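Side-chain contacts in muramidase (Sodiomyces alcalophilus, PDB 6ZM8), which hydrolyses peptidoglycan as a fungal lysozyme of glycoside hydrolase family 25, probably cutting the beta-1,4 bonds between N-acetylmuramic acid and N-acetylglucosamine in the bacterial cell wall: residues D6-G9 / W10-T13; R44-T47 / G48-N52; I117-F120 / V121-H125. One frame throughout, in Å; residues are numbered along the deposited sequence. Where two conformers were deposited one is given.

Contact 1: D6-G9 / W10-T13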
# COMPACT_ATOMS: atom_id res chain seq x y z
N ASP A 6 -8.71 -2.66 3.43
CA ASP A 6 -8.41 -2.05 2.14
C ASP A 6 -9.44 -2.52 1.12
O ASP A 6 -10.03 -3.59 1.23
CB ASP A 6 -6.96 -2.30 1.66
CG ASP A 6 -6.65 -3.77 1.48
OD1 ASP A 6 -7.04 -4.32 0.41
OD2 ASP A 6 -6.04 -4.37 2.40
N ILE A 7 -9.64 -1.64 0.15
CA ILE A 7 -10.67 -1.79 -0.89
C ILE A 7 -10.15 -1.24 -2.21
O ILE A 7 -9.20 -0.45 -2.29
CB ILE A 7 -11.98 -1.07 -0.48
CG1 ILE A 7 -11.73 0.44 -0.26
CG2 ILE A 7 -12.62 -1.74 0.73
CD1 ILE A 7 -12.93 1.18 0.30
N SER A 8 -10.85 -1.67 -3.26
CA SER A 8 -10.60 -1.22 -4.63
C SER A 8 -11.94 -1.11 -5.34
O SER A 8 -13.01 -1.27 -4.73
CB SER A 8 -9.69 -2.18 -5.36
OG SER A 8 -10.38 -3.39 -5.64
N GLY A 9 -11.90 -0.90 -6.65
CA GLY A 9 -13.13 -0.90 -7.44
C GLY A 9 -13.78 -2.26 -7.51
O GLY A 9 -14.90 -2.36 -8.06
N TRP A 10 -13.17 -3.32 -7.02
CA TRP A 10 -13.83 -4.62 -6.92
C TRP A 10 -15.01 -4.58 -5.94
O TRP A 10 -15.91 -5.39 -6.08
CB TRP A 10 -12.79 -5.67 -6.48
CG TRP A 10 -13.16 -7.08 -6.70
CD1 TRP A 10 -13.61 -7.96 -5.75
CD2 TRP A 10 -13.13 -7.80 -7.93
NE1 TRP A 10 -13.88 -9.18 -6.32
CE2 TRP A 10 -13.61 -9.10 -7.66
CE3 TRP A 10 -12.80 -7.48 -9.24
CZ2 TRP A 10 -13.73 -10.07 -8.63
CZ3 TRP A 10 -12.89 -8.46 -10.21
CH2 TRP A 10 -13.34 -9.74 -9.90
N GLN A 11 -14.96 -3.69 -4.94
CA GLN A 11 -15.98 -3.61 -3.89
C GLN A 11 -17.03 -2.59 -4.28
O GLN A 11 -16.75 -1.40 -4.24
CB GLN A 11 -15.36 -3.19 -2.56
CG GLN A 11 -14.66 -4.31 -1.82
CD GLN A 11 -13.43 -4.81 -2.47
OE1 GLN A 11 -12.47 -4.07 -2.67
NE2 GLN A 11 -13.45 -6.12 -2.73
N PRO A 12 -18.28 -2.98 -4.53
CA PRO A 12 -19.31 -2.02 -4.89
C PRO A 12 -19.65 -1.13 -3.73
O PRO A 12 -20.11 -0.04 -3.98
CB PRO A 12 -20.53 -2.89 -5.28
CG PRO A 12 -20.31 -4.20 -4.57
CD PRO A 12 -18.81 -4.37 -4.57
N THR A 13 -19.59 -1.62 -2.50
CA THR A 13 -20.26 -1.06 -1.33
C THR A 13 -19.28 -0.99 -0.16
O THR A 13 -18.80 -2.03 0.27
CB THR A 13 -21.56 -1.88 -1.01
OG1 THR A 13 -22.26 -2.14 -2.25
CG2 THR A 13 -22.38 -1.16 0.03
O HOH W 1 -9.99 -4.96 -3.39

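Contact 2: R44-T47 / G48-N52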
# COMPACT_ATOMS: atom_id res chain seq x y z
N ARG A 44 -15.26 8.12 -4.55
CA ARG A 44 -16.36 7.80 -3.62
C ARG A 44 -15.77 7.21 -2.34
O ARG A 44 -16.22 7.53 -1.24
CB ARG A 44 -17.36 6.84 -4.26
CG ARG A 44 -18.26 6.05 -3.33
CD ARG A 44 -19.10 5.02 -4.06
NE ARG A 44 -18.42 3.91 -4.71
CZ ARG A 44 -17.94 2.80 -4.09
NH1 ARG A 44 -17.39 1.87 -4.86
NH2 ARG A 44 -18.01 2.63 -2.77
N GLN A 45 -14.81 6.31 -2.49
CA GLN A 45 -14.26 5.61 -1.33
C GLN A 45 -13.45 6.55 -0.45
O GLN A 45 -13.60 6.53 0.78
CB GLN A 45 -13.43 4.42 -1.83
CG GLN A 45 -14.29 3.32 -2.45
CD GLN A 45 -13.49 2.26 -3.17
OE1 GLN A 45 -12.41 2.53 -3.70
NE2 GLN A 45 -14.04 1.06 -3.24
N TYR A 46 -12.59 7.34 -1.06
CA TYR A 46 -11.69 8.23 -0.28
C TYR A 46 -12.52 9.29 0.42
O TYR A 46 -12.26 9.63 1.59
CB TYR A 46 -10.64 8.80 -1.22
CG TYR A 46 -9.37 9.33 -0.56
CD1 TYR A 46 -9.27 10.61 -0.10
CD2 TYR A 46 -8.25 8.52 -0.47
CE1 TYR A 46 -8.07 11.12 0.36
CE2 TYR A 46 -7.05 9.00 -0.00
CZ TYR A 46 -6.94 10.32 0.38
OH TYR A 46 -5.72 10.86 0.78
N THR A 47 -13.53 9.84 -0.26
CA THR A 47 -14.45 10.79 0.37
C THR A 47 -15.22 10.16 1.52
O THR A 47 -15.33 10.77 2.59
CB THR A 47 -15.37 11.39 -0.68
OG1 THR A 47 -14.63 12.07 -1.68
CG2 THR A 47 -16.39 12.32 -0.11
N GLY A 48 -15.75 8.96 1.31
CA GLY A 48 -16.49 8.30 2.39
C GLY A 48 -15.62 8.05 3.61
O GLY A 48 -16.02 8.23 4.76
N ALA A 49 -14.37 7.64 3.36
CA ALA A 49 -13.44 7.43 4.48
C ALA A 49 -13.23 8.74 5.24
O ALA A 49 -13.26 8.80 6.47
CB ALA A 49 -12.13 6.89 3.94
N THR A 50 -12.97 9.82 4.48
CA THR A 50 -12.69 11.12 5.08
C THR A 50 -13.86 11.55 5.98
O THR A 50 -13.66 12.02 7.10
CB THR A 50 -12.44 12.17 4.00
OG1 THR A 50 -11.38 11.74 3.15
CG2 THR A 50 -12.05 13.50 4.61
N GLN A 51 -15.08 11.43 5.46
CA GLN A 51 -16.28 11.94 6.11
C GLN A 51 -16.67 11.13 7.34
O GLN A 51 -17.55 11.56 8.09
CB GLN A 51 -17.44 11.96 5.11
CG GLN A 51 -17.23 12.99 4.03
CD GLN A 51 -18.35 12.82 3.02
OE1 GLN A 51 -19.03 11.79 2.94
NE2 GLN A 51 -18.53 13.82 2.18
N ASN A 52 -16.09 9.96 7.53
CA ASN A 52 -16.48 9.04 8.61
C ASN A 52 -15.33 8.75 9.55
O ASN A 52 -15.34 7.76 10.28
CB ASN A 52 -17.10 7.78 8.03
CG ASN A 52 -18.46 8.06 7.44
OD1 ASN A 52 -19.43 8.20 8.18
ND2 ASN A 52 -18.54 8.26 6.14

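Contact 3: I117-F120 / V121-H125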
# COMPACT_ATOMS: atom_id res chain seq x y z
N ILE A 117 11.93 -0.29 -8.35
CA ILE A 117 11.33 0.08 -7.06
C ILE A 117 12.02 1.33 -6.51
O ILE A 117 11.36 2.24 -6.01
CB ILE A 117 11.37 -1.11 -6.09
CG1 ILE A 117 10.54 -2.28 -6.64
CG2 ILE A 117 10.87 -0.68 -4.71
CD1 ILE A 117 10.83 -3.60 -5.95
N GLU A 118 13.37 1.37 -6.57
CA GLU A 118 14.10 2.55 -6.11
C GLU A 118 13.63 3.80 -6.84
O GLU A 118 13.46 4.87 -6.24
CB GLU A 118 15.59 2.31 -6.30
CG GLU A 118 16.45 3.49 -5.82
CD GLU A 118 16.38 3.70 -4.33
OE1 GLU A 118 16.77 2.80 -3.57
OE2 GLU A 118 15.82 4.72 -3.91
N ASP A 119 13.45 3.69 -8.16
CA ASP A 119 13.00 4.84 -8.93
C ASP A 119 11.60 5.29 -8.47
O ASP A 119 11.34 6.49 -8.31
CB ASP A 119 13.03 4.48 -10.42
CG ASP A 119 12.95 5.65 -11.36
OD1 ASP A 119 13.34 6.76 -11.00
OD2 ASP A 119 12.53 5.39 -12.53
N PHE A 120 10.71 4.33 -8.25
CA PHE A 120 9.37 4.69 -7.75
C PHE A 120 9.47 5.38 -6.38
O PHE A 120 8.86 6.44 -6.16
CB PHE A 120 8.49 3.43 -7.66
CG PHE A 120 7.07 3.75 -7.26
CD1 PHE A 120 6.73 3.99 -5.93
CD2 PHE A 120 6.07 3.83 -8.22
CE1 PHE A 120 5.43 4.34 -5.57
CE2 PHE A 120 4.76 4.15 -7.86
CZ PHE A 120 4.44 4.41 -6.54
N VAL A 121 10.18 4.76 -5.44
CA VAL A 121 10.10 5.31 -4.08
C VAL A 121 10.87 6.64 -3.97
O VAL A 121 10.47 7.50 -3.20
CB VAL A 121 10.54 4.30 -3.00
CG1 VAL A 121 9.79 2.98 -3.14
CG2 VAL A 121 12.02 4.04 -3.00
N THR A 122 12.01 6.79 -4.67
CA THR A 122 12.71 8.07 -4.66
C THR A 122 11.85 9.15 -5.31
O THR A 122 11.77 10.28 -4.81
CB THR A 122 14.06 7.91 -5.36
OG1 THR A 122 14.90 7.08 -4.58
CG2 THR A 122 14.76 9.23 -5.57
N THR A 123 11.21 8.83 -6.43
CA THR A 123 10.37 9.81 -7.11
C THR A 123 9.18 10.20 -6.24
O THR A 123 8.85 11.39 -6.10
CB THR A 123 9.95 9.30 -8.48
OG1 THR A 123 11.12 9.03 -9.27
CG2 THR A 123 9.09 10.31 -9.22
N TYR A 124 8.51 9.20 -5.66
CA TYR A 124 7.35 9.49 -4.82
C TYR A 124 7.74 10.41 -3.64
O TYR A 124 7.02 11.33 -3.30
CB TYR A 124 6.73 8.17 -4.33
CG TYR A 124 5.46 8.39 -3.53
CD1 TYR A 124 4.25 8.63 -4.16
CD2 TYR A 124 5.50 8.39 -2.14
CE1 TYR A 124 3.09 8.86 -3.44
CE2 TYR A 124 4.34 8.62 -1.40
CZ TYR A 124 3.14 8.87 -2.05
OH TYR A 124 2.03 9.12 -1.28
N HIS A 125 8.89 10.11 -3.03
CA HIS A 125 9.37 10.94 -1.90
C HIS A 125 9.72 12.37 -2.37
O HIS A 125 9.44 13.33 -1.65
CB HIS A 125 10.57 10.23 -1.28
CG HIS A 125 11.22 11.01 -0.18
ND1 HIS A 125 12.30 11.81 -0.43
CD2 HIS A 125 10.96 11.07 1.12
CE1 HIS A 125 12.68 12.37 0.74
NE2 HIS A 125 11.87 11.94 1.69

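Contact 1: D6-G9 / W10-T13
The flat amide of Gln11 is turned back on Ser8, and its two ends do different work. OE1 accepts the backbone N-H of Ser8, with OE1 and Ser8 N 3.0 Å apart and the donor almost in line with the CD-OE1 bond. NE2 points the other way and lies in the plane of the Trp10 indole, at its edge, 3.5 Å from Trp10 CD1. A kink at CG (chi2 68°) folds the Gln11 chain so that OE1 reaches back across the turn to the backbone of Ser8. There OE1 also comes within 3.4 Å of Ile7 CA, while Gln11 CG and OE1 pass the CG2 branch of Ile7.

The setting is a type I beta turn from Ser8 to Gln11, closed by Gln11 N to Ser8 O at 3.1 Å. It follows strand 2-7 at its C-terminal end, the end of a TIM-type barrel on which glycosidases of this clan carry their active sites. An ST turn lies within the beta turn: with chi1 at 71°, Ser8 OG sits between its own N and carbonyl carbon, facing the chain ahead, and takes the N-H of Trp10 in a bond with an angle of 166°. Ser8 OG also touches Trp10 CB at 3.4 Å, whereas the indole beyond extends away from residues 6-9.

A water ties the two polar side chains together, donating to Gln11 OE1 at 2.7 Å and sharing a hydrogen bond with Ser8 OG at 2.8 Å. Gln11 OE1 is therefore gripped by two donors, the water and Ser8 N, which should hold the amide against rotation. Ser8 O, besides closing the turn, accepts a hydrogen bond from Gln45 NE2, and backbone bonds from Ile7 to Tyr28 and Lys30 keep the approach to the turn on strand 26-33.

Contact 2: R44-T47 / G48-N52
Tyr46 and Thr50 cross at a slant, one turn apart on helix 42-51, and meet through the Tyr46 carbonyl more than through the ring. Thr50 OG1 donates to Tyr46 O at 2.8 Å, and Thr50 N donates to the same oxygen at 3.0 Å. The two donors come from opposite faces of the carbonyl plane, so the oxygen is clasped between them. The hydroxyl gets there because chi1 of Thr50 (-56°) sets OG1 beside its own backbone N and anti to the carbonyl carbon, leaning back along the helix; Arg56 NE donates to the same hydroxyl. Thr50 OG1 also lies 4.0 Å from Tyr46 CD1, obliquely to the ring, which meets that of Phe42 with the planes at about 35°.

Helix 42-51 is one of the helices packed outside the strands of the family's alpha/beta barrel, here the crossover from strand 26-33 to strand 55-61. Ala49 packs on Val27 of strand 26-33 and on Phe16 of the neighbouring helix 16-22, and Tyr46 and Gln45 rest on Ile29.

Thr47 and Gln51 stand differently: side by side and pointing the same way. The Thr47 methyl, CG2, lies 3.5 Å from Gln51 NE2, and Gln51 CG passes 3.3 Å from Thr47 O, which already accepts Gln51 N at 3.0 Å. Thr47 OG1 turns instead to Ser43 O, repeating, three residues earlier, the side-chain bond that Thr50 makes to Tyr46. Next along the chain, Asn52 folds its amide back so that ND2 donates to Gly48 O at 2.9 Å, with that oxygen close to the Asn52 amide plane.

Contact 3: I117-F120 / V121-H125
From Val121 N on Ile117 O to Tyr124 N on Phe120 O, both 2.8 Å, the backbone runs as regular alpha-helix. Thr123 adds a side-chain bond to this ladder: OG1 donates to Asp119 O at 2.7 Å, while Thr123 N reaches the same oxygen at 3.0 Å from the opposite face of the carbonyl plane. Thr123 and Asp119 lie side by side, pointing the same way. A valine here would probably cost Asp119 O its second donor, leaving one face of that carbonyl without the hydroxyl.

Thr122 OG1 lies 2.6 Å from Glu118 OE2, which a bend at chi2 (66°) brings forward along the helix. The carboxylate's charge is met by two salt bridges, OE1 to Arg150 and OE2 to Arg154.

Helix 110-128 is the crossover of a beta-alpha-beta unit between strands 93-95 and 133-136 of the barrel. Its inner side carries Phe120, whose CE1 lies 4.2 Å from Tyr124 CB. Phe120 packs on Leu94 of strand 93-95 and on Phe76 of helix 69-78, and Tyr124 OH bonds to Gly81 O and Gly92 N.

Overall arrangement
All three contacts are partly buried, and each is local, yet the chemistry follows the place in the fold. Contact 1 is a loop beyond a barrel strand, where side-chain acceptors and a water supplement the one backbone bond of the turn. Contacts 2 and 3 are turns of two outer helices, where threonine hydroxyls double the backbone bonds; contact 3 has more buried residues and adds an aromatic inner side and a carboxylate paired with two arginines. Contacts 1 and 2 are neighbours, their centres about 13 Å apart, joined where Gln45 bonds to Ser8 and packs on Ile7. Contact 3 lies across the chain's centre from contact 1, about 15 Å away at the nearest atoms.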